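Long-range contacts in putative decarboxylase involved in desferrioxamine biosynthesis (PDB 5O5C), which probably catalyses the pyridoxal-phosphate-dependent decarboxylation of lysine in the biosynthesis of the siderophore desferrioxamine: residues B[66-74]-B[89-97]; B[453-464]-B[500-509]. All coordinates share one frame; numbering follows the deposited sequence.

From the N terminus, the chain passes through helix 34-53 and then enters contact 1, where 66-74 and 89-97 close a short loop of 14 residues. The chain next builds the seven-stranded mixed sheet of the pyridoxal-phosphate fold. Contact 2 opens only afterwards: segments 453-464 and 500-509, on helices 448-464 and 491-510, close a loop of 35 residues that includes strands 470-474 and 477-483 of the C-terminal antiparallel sheet. The two loops lie in series, neither nested nor crossing, with centres about 27 Å apart. They are nevertheless joined directly, by a salt bridge of 2.6 Å from Glu66 OE2 to Arg463 NH2, which ties the N-terminal region to the C-terminal domain.

Contact 1 (B[66-74]-B[89-97])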
loop_
_atom_site.group_PDB
_atom_site.type_symbol
_atom_site.label_atom_id
_atom_site.label_comp_id
_atom_site.label_asym_id
_atom_site.label_seq_id
_atom_site.Cartn_x
_atom_site.Cartn_y
_atom_site.Cartn_z
ATOM N N GLU B 66 -24.541 5.913 -15.495
ATOM C CA GLU B 66 -24.448 5.682 -16.955
ATOM C C GLU B 66 -23.371 4.620 -17.245
ATOM O O GLU B 66 -23.606 3.689 -18.006
ATOM C CB GLU B 66 -24.184 6.970 -17.731
ATOM C CG GLU B 66 -25.323 7.997 -17.677
ATOM C CD GLU B 66 -24.913 9.435 -18.075
ATOM O OE1 GLU B 66 -23.734 9.750 -18.239
ATOM O OE2 GLU B 66 -25.800 10.292 -18.211
ATOM N N LEU B 67 -22.221 4.716 -16.588
ATOM C CA LEU B 67 -21.160 3.757 -16.839
ATOM C C LEU B 67 -21.505 2.364 -16.306
ATOM O O LEU B 67 -21.197 1.377 -16.984
ATOM C CB LEU B 67 -19.811 4.246 -16.313
ATOM C CG LEU B 67 -18.603 3.399 -16.682
ATOM C CD1 LEU B 67 -18.470 3.107 -18.166
ATOM C CD2 LEU B 67 -17.352 4.088 -16.169
ATOM N N ALA B 68 -22.161 2.283 -15.149
ATOM C CA ALA B 68 -22.520 0.989 -14.539
ATOM C C ALA B 68 -23.391 0.155 -15.484
ATOM O O ALA B 68 -23.324 -1.066 -15.441
ATOM C CB ALA B 68 -23.202 1.156 -13.192
ATOM N N ARG B 69 -24.134 0.821 -16.382
ATOM C CA ARG B 69 -24.890 0.128 -17.422
ATOM C C ARG B 69 -24.044 -0.782 -18.259
ATOM O O ARG B 69 -24.498 -1.823 -18.656
ATOM C CB ARG B 69 -25.569 1.090 -18.390
ATOM C CG ARG B 69 -26.763 1.776 -17.832
ATOM C CD ARG B 69 -27.324 2.769 -18.838
ATOM N NE ARG B 69 -28.334 3.578 -18.180
ATOM C CZ ARG B 69 -29.075 4.511 -18.774
ATOM N NH1 ARG B 69 -28.983 4.736 -20.084
ATOM N NH2 ARG B 69 -29.959 5.195 -18.058
ATOM N N GLU B 70 -22.819 -0.378 -18.566
ATOM C CA GLU B 70 -21.945 -1.242 -19.357
ATOM C C GLU B 70 -21.202 -2.302 -18.559
ATOM O O GLU B 70 -20.550 -3.137 -19.138
ATOM C CB GLU B 70 -20.960 -0.404 -20.136
ATOM C CG GLU B 70 -21.578 0.339 -21.286
ATOM C CD GLU B 70 -20.569 1.249 -21.950
ATOM O OE1 GLU B 70 -19.380 1.188 -21.608
ATOM O OE2 GLU B 70 -20.957 2.053 -22.795
ATOM N N PHE B 71 -21.291 -2.268 -17.238
ATOM C CA PHE B 71 -20.654 -3.278 -16.401
ATOM C C PHE B 71 -21.585 -4.451 -16.080
ATOM O O PHE B 71 -21.157 -5.484 -15.555
ATOM C CB PHE B 71 -20.112 -2.591 -15.133
ATOM C CG PHE B 71 -18.756 -1.934 -15.350
ATOM C CD1 PHE B 71 -18.650 -0.650 -15.899
ATOM C CD2 PHE B 71 -17.609 -2.623 -15.084
ATOM C CE1 PHE B 71 -17.396 -0.072 -16.153
ATOM C CE2 PHE B 71 -16.349 -2.057 -15.316
ATOM C CZ PHE B 71 -16.233 -0.777 -15.830
ATOM N N SER B 72 -22.872 -4.301 -16.385
ATOM C CA SER B 72 -23.838 -5.088 -15.704
ATOM C C SER B 72 -23.803 -6.516 -16.275
ATOM O O SER B 72 -23.746 -7.424 -15.515
ATOM C CB SER B 72 -25.199 -4.403 -15.728
ATOM O OG SER B 72 -25.722 -4.469 -16.997
ATOM N N GLY B 73 -23.697 -6.703 -17.588
ATOM C CA GLY B 73 -23.574 -8.080 -18.148
ATOM C C GLY B 73 -22.182 -8.665 -18.354
ATOM O O GLY B 73 -22.050 -9.663 -19.014
ATOM N N VAL B 74 -21.141 -8.045 -17.798
ATOM C CA VAL B 74 -19.808 -8.612 -17.840
ATOM C C VAL B 74 -19.690 -9.659 -16.746
ATOM O O VAL B 74 -20.048 -9.469 -15.568
ATOM C CB VAL B 74 -18.666 -7.550 -17.758
ATOM C CG1 VAL B 74 -17.306 -8.212 -17.880
ATOM C CG2 VAL B 74 -18.826 -6.528 -18.875
ATOM N N GLU B 89 -12.389 -4.228 -25.071
ATOM C CA GLU B 89 -13.339 -4.002 -23.990
ATOM C C GLU B 89 -12.846 -2.955 -22.970
ATOM O O GLU B 89 -13.654 -2.218 -22.416
ATOM C CB GLU B 89 -13.616 -5.333 -23.291
ATOM C CG GLU B 89 -14.606 -5.281 -22.153
ATOM C CD GLU B 89 -14.648 -6.571 -21.363
ATOM O OE1 GLU B 89 -13.614 -7.034 -20.906
ATOM O OE2 GLU B 89 -15.720 -7.123 -21.140
ATOM N N LEU B 90 -11.527 -2.902 -22.734
ATOM C CA LEU B 90 -10.952 -1.952 -21.776
ATOM C C LEU B 90 -11.094 -0.556 -22.267
ATOM O O LEU B 90 -11.390 0.365 -21.463
ATOM C CB LEU B 90 -9.476 -2.230 -21.491
ATOM C CG LEU B 90 -8.951 -1.522 -20.243
ATOM C CD1 LEU B 90 -9.702 -1.950 -19.004
ATOM C CD2 LEU B 90 -7.474 -1.767 -20.043
ATOM N N LYS B 91 -10.862 -0.401 -23.583
ATOM C CA LYS B 91 -11.121 0.836 -24.295
ATOM C C LYS B 91 -12.401 1.461 -23.885
ATOM O O LYS B 91 -12.421 2.647 -23.590
ATOM C CB LYS B 91 -11.166 0.644 -25.794
ATOM C CG LYS B 91 -9.833 0.688 -26.495
ATOM C CD LYS B 91 -10.078 0.686 -27.999
ATOM C CE LYS B 91 -8.873 0.160 -28.745
ATOM N NZ LYS B 91 -9.196 0.203 -30.187
ATOM N N LYS B 92 -13.470 0.681 -23.852
ATOM C CA LYS B 92 -14.768 1.250 -23.555
ATOM C C LYS B 92 -15.057 1.377 -22.070
ATOM O O LYS B 92 -15.592 2.422 -21.683
ATOM C CB LYS B 92 -15.946 0.666 -24.380
ATOM C CG LYS B 92 -16.112 -0.838 -24.437
ATOM C CD LYS B 92 -17.088 -1.228 -25.552
ATOM C CE LYS B 92 -16.797 -2.655 -25.997
ATOM N NZ LYS B 92 -18.003 -3.333 -26.551
ATOM N N LEU B 93 -14.630 0.403 -21.251
ATOM C CA LEU B 93 -14.968 0.377 -19.804
ATOM C C LEU B 93 -14.101 1.267 -18.887
ATOM O O LEU B 93 -14.501 1.595 -17.770
ATOM C CB LEU B 93 -15.041 -1.072 -19.276
ATOM C CG LEU B 93 -16.035 -1.982 -20.016
ATOM C CD1 LEU B 93 -15.970 -3.446 -19.554
ATOM C CD2 LEU B 93 -17.458 -1.466 -19.908
ATOM N N TYR B 94 -12.975 1.736 -19.383
ATOM C CA TYR B 94 -11.997 2.343 -18.545
ATOM C C TYR B 94 -11.430 3.584 -19.203
ATOM O O TYR B 94 -11.543 4.670 -18.626
ATOM C CB TYR B 94 -10.900 1.336 -18.156
ATOM C CG TYR B 94 -9.793 1.934 -17.336
ATOM C CD1 TYR B 94 -10.074 2.660 -16.202
ATOM C CD2 TYR B 94 -8.440 1.782 -17.703
ATOM C CE1 TYR B 94 -9.095 3.200 -15.468
ATOM C CE2 TYR B 94 -7.427 2.346 -16.944
ATOM C CZ TYR B 94 -7.768 3.084 -15.848
ATOM O OH TYR B 94 -6.821 3.669 -15.021
ATOM N N LEU B 95 -10.817 3.418 -20.377
ATOM C CA LEU B 95 -10.079 4.499 -21.029
ATOM C C LEU B 95 -11.009 5.574 -21.545
ATOM O O LEU B 95 -10.685 6.746 -21.428
ATOM C CB LEU B 95 -9.208 4.009 -22.159
ATOM C CG LEU B 95 -8.186 2.951 -21.778
ATOM C CD1 LEU B 95 -7.619 2.277 -23.014
ATOM C CD2 LEU B 95 -7.091 3.398 -20.852
ATOM N N ARG B 96 -12.198 5.163 -22.001
ATOM C CA ARG B 96 -13.161 6.051 -22.580
ATOM C C ARG B 96 -13.449 7.208 -21.621
ATOM O O ARG B 96 -13.353 8.330 -22.022
ATOM C CB ARG B 96 -14.462 5.318 -22.909
ATOM C CG ARG B 96 -15.212 5.884 -24.078
ATOM C CD ARG B 96 -16.495 5.106 -24.368
ATOM N NE ARG B 96 -16.511 4.643 -25.752
ATOM C CZ ARG B 96 -17.565 4.138 -26.401
ATOM N NH1 ARG B 96 -18.746 3.964 -25.808
ATOM N NH2 ARG B 96 -17.409 3.783 -27.658
ATOM N N ASP B 97 -13.740 6.894 -20.358
ATOM C CA ASP B 97 -14.201 7.864 -19.403
ATOM C C ASP B 97 -13.191 8.155 -18.287
ATOM O O ASP B 97 -13.543 8.774 -17.304
ATOM C CB ASP B 97 -15.579 7.477 -18.862
ATOM C CG ASP B 97 -16.661 7.303 -19.981
ATOM O OD1 ASP B 97 -17.040 8.275 -20.706
ATOM O OD2 ASP B 97 -17.183 6.184 -20.089
#
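Leu93 turns its CG anti to its own carbonyl carbon (chi1 -57°); with CD1 extended (chi2 174°), the other methyl, CD2, is turned toward segment 66-74, 3.7 Å from Glu70 CB. Phe71 has the same kind of first torsion, which swings its ring back to Leu93 although its CB does not head that way. The two side chains run antiparallel alongside one another, with Leu93 CD2 above the outer part of one ring face, while Phe71 CZ reaches 3.7 Å from Leu93 CB and 3.5 Å from Leu93 O. Leu93 is thus the central wedge of the contact, and its CD2 also rests on the backbone, 3.6 Å from Glu70 O. On one flank Leu67 CD1 meets Asp97 OD2 at 3.8 Å; the other carboxylate oxygen, OD1, is hydrogen-bonded to Ser60. On the other flank the two methyls of Val74 face Glu89 OE2, CG1 at 3.8 Å, and that oxygen forms a salt bridge with Arg393 of the second subunit. On the more solvent-exposed side Glu70 OE2 stands 4.2 Å from Arg96 NH1, the carboxylate and guanidinium planes 62° apart, too far for a salt bridge. The contact packs helix 64-68 and the residues that follow it, among them the type I turn 71-74, against helix 83-95, with its pi-type turn at 91-95, and the residues just beyond it. Leu143 of the second subunit packs on both Leu67 and Phe71, and Lys147 of that subunit donates to Phe71 O, placing this pair at the dimer interface. With no hydrogen bond or salt bridge between the segments, their hold on each other is chiefly apolar; Arg393 of the second subunit probably offsets much of the Glu89 charge, while Glu70 and Arg96 would add at most a modest electrostatic attraction.

Contact 2 (B[453-464]-B[500-509]); sequences INTNIRKAVFRS and LIVHYGREQV
Tyr504 presents one ring face to Ala460, whose CB makes a CH-pi contact 3.8 Å from the ring centroid and 19° off its normal; His503 ND1, from the same helix, lies over the opposite face. Val461 CG2 comes in obliquely, 3.7 Å from Tyr504 CD2, and Ser464 CB lies close to the phenolic OH. The amide planes of Asn456 and Gln508 are nearly parallel, 20° apart, but the side chains cross at about a right angle and touch through Asn456 CB, 3.5 Å from Gln508 CD. Tyr504 is a knob in the hole formed by Ile457, Ala460, Val461 and Ser464. The axes of segments 453-464 and 500-509 approach to 8.9 Å, with 124° between their N-to-C directions, and both helices pack on the antiparallel sheet of the C-terminal domain: Ile457 touches Tyr439, and Ile501 touches Phe437, Leu480 and Phe482. Between the helices Ile457 CD1 approaches Gly505 CA to 3.5 Å, a fit that the missing side chain there permits. Where the start of 453-464 meets the end of 500-509, Ile453 CD1 lies 3.5 Å from Val509 CG2. Ser464 OG turns back to donate to Val461 O at 2.8 Å and accepts a hydrogen bond from Asn466 N.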
loop_
_atom_site.group_PDB
_atom_site.type_symbol
_atom_site.label_atom_id
_atom_site.label_comp_id
_atom_site.label_asym_id
_atom_site.label_seq_id
_atom_site.Cartn_x
_atom_site.Cartn_y
_atom_site.Cartn_z
ATOM N N ILE B 453 -25.371 27.284 -5.635
ATOM C CA ILE B 453 -24.936 27.761 -6.911
ATOM C C ILE B 453 -23.499 27.231 -7.157
ATOM O O ILE B 453 -23.227 26.788 -8.227
ATOM C CB ILE B 453 -25.134 29.310 -7.059
ATOM C CG1 ILE B 453 -25.420 29.659 -8.518
ATOM C CG2 ILE B 453 -23.963 30.101 -6.523
ATOM C CD1 ILE B 453 -25.313 31.135 -8.876
ATOM N N ASN B 454 -22.614 27.201 -6.158
ATOM C CA ASN B 454 -21.222 26.752 -6.407
ATOM C C ASN B 454 -21.081 25.234 -6.536
ATOM O O ASN B 454 -20.304 24.755 -7.377
ATOM C CB ASN B 454 -20.293 27.291 -5.325
ATOM C CG ASN B 454 -19.988 28.762 -5.512
ATOM O OD1 ASN B 454 -19.081 29.109 -6.230
ATOM N ND2 ASN B 454 -20.749 29.621 -4.866
ATOM N N THR B 455 -21.824 24.490 -5.722
ATOM C CA THR B 455 -21.904 23.038 -5.880
ATOM C C THR B 455 -22.498 22.651 -7.215
ATOM O O THR B 455 -22.060 21.666 -7.763
ATOM C CB THR B 455 -22.659 22.296 -4.745
ATOM O OG1 THR B 455 -22.619 20.892 -5.017
ATOM C CG2 THR B 455 -24.130 22.694 -4.616
ATOM N N ASN B 456 -23.464 23.413 -7.754
ATOM C CA ASN B 456 -23.915 23.139 -9.113
ATOM C C ASN B 456 -22.936 23.545 -10.186
ATOM O O ASN B 456 -22.901 22.896 -11.185
ATOM C CB ASN B 456 -25.301 23.702 -9.387
ATOM C CG ASN B 456 -26.360 22.988 -8.563
ATOM O OD1 ASN B 456 -26.467 21.766 -8.606
ATOM N ND2 ASN B 456 -27.074 23.735 -7.753
ATOM N N ILE B 457 -22.129 24.591 -9.980
ATOM C CA ILE B 457 -21.102 24.905 -10.952
ATOM C C ILE B 457 -20.130 23.747 -11.095
ATOM O O ILE B 457 -19.801 23.335 -12.187
ATOM C CB ILE B 457 -20.304 26.162 -10.587
ATOM C CG1 ILE B 457 -21.138 27.438 -10.840
ATOM C CG2 ILE B 457 -19.031 26.206 -11.382
ATOM C CD1 ILE B 457 -20.540 28.656 -10.220
ATOM N N ARG B 458 -19.625 23.220 -9.996
ATOM C CA ARG B 458 -18.663 22.089 -10.114
ATOM C C ARG B 458 -19.253 20.871 -10.831
ATOM O O ARG B 458 -18.582 20.207 -11.673
ATOM C CB ARG B 458 -18.155 21.737 -8.731
ATOM C CG ARG B 458 -17.556 20.353 -8.548
ATOM C CD ARG B 458 -17.090 20.296 -7.103
ATOM N NE ARG B 458 -16.675 18.978 -6.614
ATOM C CZ ARG B 458 -15.620 18.313 -7.047
ATOM N NH1 ARG B 458 -14.932 18.792 -8.052
ATOM N NH2 ARG B 458 -15.270 17.155 -6.510
ATOM N N LYS B 459 -20.505 20.562 -10.495
ATOM C CA LYS B 459 -21.192 19.426 -11.119
ATOM C C LYS B 459 -21.350 19.710 -12.614
ATOM O O LYS B 459 -21.019 18.884 -13.442
ATOM C CB LYS B 459 -22.514 19.105 -10.378
ATOM C CG LYS B 459 -22.270 18.276 -9.110
ATOM C CD LYS B 459 -23.483 17.448 -8.682
ATOM C CE LYS B 459 -24.595 18.307 -8.091
ATOM N NZ LYS B 459 -25.349 17.587 -7.023
ATOM N N ALA B 460 -21.732 20.931 -12.984
ATOM C CA ALA B 460 -21.835 21.227 -14.408
ATOM C C ALA B 460 -20.451 21.103 -15.059
ATOM O O ALA B 460 -20.309 20.428 -16.075
ATOM C CB ALA B 460 -22.417 22.603 -14.624
ATOM N N VAL B 461 -19.420 21.705 -14.470
ATOM C CA VAL B 461 -18.095 21.692 -15.119
ATOM C C VAL B 461 -17.689 20.232 -15.370
ATOM O O VAL B 461 -17.228 19.886 -16.466
ATOM C CB VAL B 461 -17.021 22.435 -14.283
ATOM C CG1 VAL B 461 -15.619 22.161 -14.824
ATOM C CG2 VAL B 461 -17.264 23.924 -14.302
ATOM N N PHE B 462 -17.935 19.380 -14.368
ATOM C CA PHE B 462 -17.654 17.959 -14.463
ATOM C C PHE B 462 -18.426 17.262 -15.570
ATOM O O PHE B 462 -17.820 16.638 -16.390
ATOM C CB PHE B 462 -17.890 17.251 -13.128
ATOM C CG PHE B 462 -17.099 15.984 -12.948
ATOM C CD1 PHE B 462 -15.741 15.919 -13.288
ATOM C CD2 PHE B 462 -17.694 14.865 -12.353
ATOM C CE1 PHE B 462 -14.991 14.765 -13.066
ATOM C CE2 PHE B 462 -16.948 13.689 -12.160
ATOM C CZ PHE B 462 -15.598 13.652 -12.520
ATOM N N ARG B 463 -19.733 17.485 -15.638
ATOM C CA ARG B 463 -20.611 16.895 -16.654
ATOM C C ARG B 463 -20.190 17.331 -18.074
ATOM O O ARG B 463 -20.111 16.506 -18.981
ATOM C CB ARG B 463 -22.062 17.282 -16.338
ATOM C CG ARG B 463 -23.146 16.715 -17.230
ATOM C CD ARG B 463 -23.162 15.205 -17.113
ATOM N NE ARG B 463 -24.290 14.588 -17.776
ATOM C CZ ARG B 463 -24.355 13.302 -18.134
ATOM N NH1 ARG B 463 -23.357 12.454 -17.899
ATOM N NH2 ARG B 463 -25.452 12.856 -18.710
ATOM N N SER B 464 -19.837 18.610 -18.233
ATOM C CA SER B 464 -19.328 19.100 -19.488
ATOM C C SER B 464 -18.008 18.475 -19.866
ATOM O O SER B 464 -17.624 18.587 -20.997
ATOM C CB SER B 464 -19.111 20.612 -19.471
ATOM O OG SER B 464 -17.777 20.966 -19.002
ATOM N N LEU B 500 -15.606 29.028 -17.861
ATOM C CA LEU B 500 -16.506 27.914 -17.620
ATOM C C LEU B 500 -17.199 27.997 -16.258
ATOM O O LEU B 500 -18.413 27.871 -16.144
ATOM C CB LEU B 500 -15.699 26.615 -17.723
ATOM C CG LEU B 500 -16.415 25.377 -18.198
ATOM C CD1 LEU B 500 -17.056 25.617 -19.552
ATOM C CD2 LEU B 500 -15.401 24.238 -18.259
ATOM N N ILE B 501 -16.421 28.239 -15.230
ATOM C CA ILE B 501 -16.970 28.455 -13.906
ATOM C C ILE B 501 -18.016 29.580 -13.913
ATOM O O ILE B 501 -19.128 29.374 -13.415
ATOM C CB ILE B 501 -15.860 28.749 -12.916
ATOM C CG1 ILE B 501 -15.066 27.461 -12.629
ATOM C CG2 ILE B 501 -16.365 29.287 -11.598
ATOM C CD1 ILE B 501 -13.728 27.783 -12.033
ATOM N N VAL B 502 -17.664 30.741 -14.474
ATOM C CA VAL B 502 -18.612 31.877 -14.529
ATOM C C VAL B 502 -19.751 31.665 -15.555
ATOM O O VAL B 502 -20.860 32.097 -15.306
ATOM C CB VAL B 502 -17.928 33.270 -14.698
ATOM C CG1 VAL B 502 -16.890 33.537 -13.625
ATOM C CG2 VAL B 502 -17.304 33.422 -16.057
ATOM N N HIS B 503 -19.514 30.969 -16.672
ATOM C CA HIS B 503 -20.612 30.571 -17.550
ATOM C C HIS B 503 -21.663 29.764 -16.770
ATOM O O HIS B 503 -22.804 30.177 -16.644
ATOM C CB HIS B 503 -20.112 29.800 -18.797
ATOM C CG HIS B 503 -21.221 29.343 -19.698
ATOM N ND1 HIS B 503 -21.394 28.024 -20.060
ATOM C CD2 HIS B 503 -22.247 30.019 -20.256
ATOM C CE1 HIS B 503 -22.465 27.916 -20.825
ATOM N NE2 HIS B 503 -23.014 29.107 -20.939
ATOM N N TYR B 504 -21.252 28.661 -16.150
ATOM C CA TYR B 504 -22.218 27.822 -15.409
ATOM C C TYR B 504 -22.853 28.544 -14.192
ATOM O O TYR B 504 -23.996 28.274 -13.849
ATOM C CB TYR B 504 -21.606 26.479 -15.018
ATOM C CG TYR B 504 -21.314 25.621 -16.215
ATOM C CD1 TYR B 504 -22.319 25.270 -17.111
ATOM C CD2 TYR B 504 -20.036 25.163 -16.466
ATOM C CE1 TYR B 504 -22.065 24.476 -18.200
ATOM C CE2 TYR B 504 -19.772 24.367 -17.565
ATOM C CZ TYR B 504 -20.778 24.027 -18.426
ATOM O OH TYR B 504 -20.474 23.250 -19.524
ATOM N N GLY B 505 -22.107 29.451 -13.573
ATOM C CA GLY B 505 -22.605 30.250 -12.485
ATOM C C GLY B 505 -23.675 31.192 -12.987
ATOM O O GLY B 505 -24.812 31.186 -12.475
ATOM N N ARG B 506 -23.346 31.968 -14.023
ATOM C CA ARG B 506 -24.367 32.823 -14.614
ATOM C C ARG B 506 -25.571 32.000 -15.129
ATOM O O ARG B 506 -26.681 32.452 -15.040
ATOM C CB ARG B 506 -23.795 33.710 -15.709
ATOM C CG ARG B 506 -22.681 34.598 -15.217
ATOM C CD ARG B 506 -21.874 35.169 -16.354
ATOM N NE ARG B 506 -20.938 36.158 -15.838
ATOM C CZ ARG B 506 -19.967 36.727 -16.542
ATOM N NH1 ARG B 506 -19.829 36.482 -17.837
ATOM N NH2 ARG B 506 -19.171 37.603 -15.969
ATOM N N GLU B 507 -25.338 30.829 -15.694
ATOM C CA GLU B 507 -26.407 29.899 -16.036
ATOM C C GLU B 507 -27.320 29.498 -14.844
ATOM O O GLU B 507 -28.522 29.368 -15.002
ATOM C CB GLU B 507 -25.828 28.649 -16.653
ATOM C CG GLU B 507 -26.814 27.491 -16.718
ATOM C CD GLU B 507 -26.462 26.434 -17.737
ATOM O OE1 GLU B 507 -25.640 26.686 -18.634
ATOM O OE2 GLU B 507 -27.034 25.341 -17.622
ATOM N N GLN B 508 -26.748 29.305 -13.667
ATOM C CA GLN B 508 -27.560 29.060 -12.484
ATOM C C GLN B 508 -28.438 30.289 -12.121
ATOM O O GLN B 508 -29.587 30.136 -11.732
ATOM C CB GLN B 508 -26.668 28.668 -11.300
ATOM C CG GLN B 508 -25.839 27.381 -11.439
ATOM C CD GLN B 508 -26.661 26.109 -11.553
ATOM O OE1 GLN B 508 -27.609 25.919 -10.834
ATOM N NE2 GLN B 508 -26.292 25.245 -12.465
ATOM N N VAL B 509 -27.895 31.495 -12.269
ATOM C CA VAL B 509 -28.604 32.750 -11.922
ATOM C C VAL B 509 -29.667 33.020 -12.961
ATOM O O VAL B 509 -30.765 33.340 -12.606
ATOM C CB VAL B 509 -27.649 33.984 -11.871
ATOM C CG1 VAL B 509 -28.399 35.322 -11.652
ATOM C CG2 VAL B 509 -26.585 33.786 -10.806
#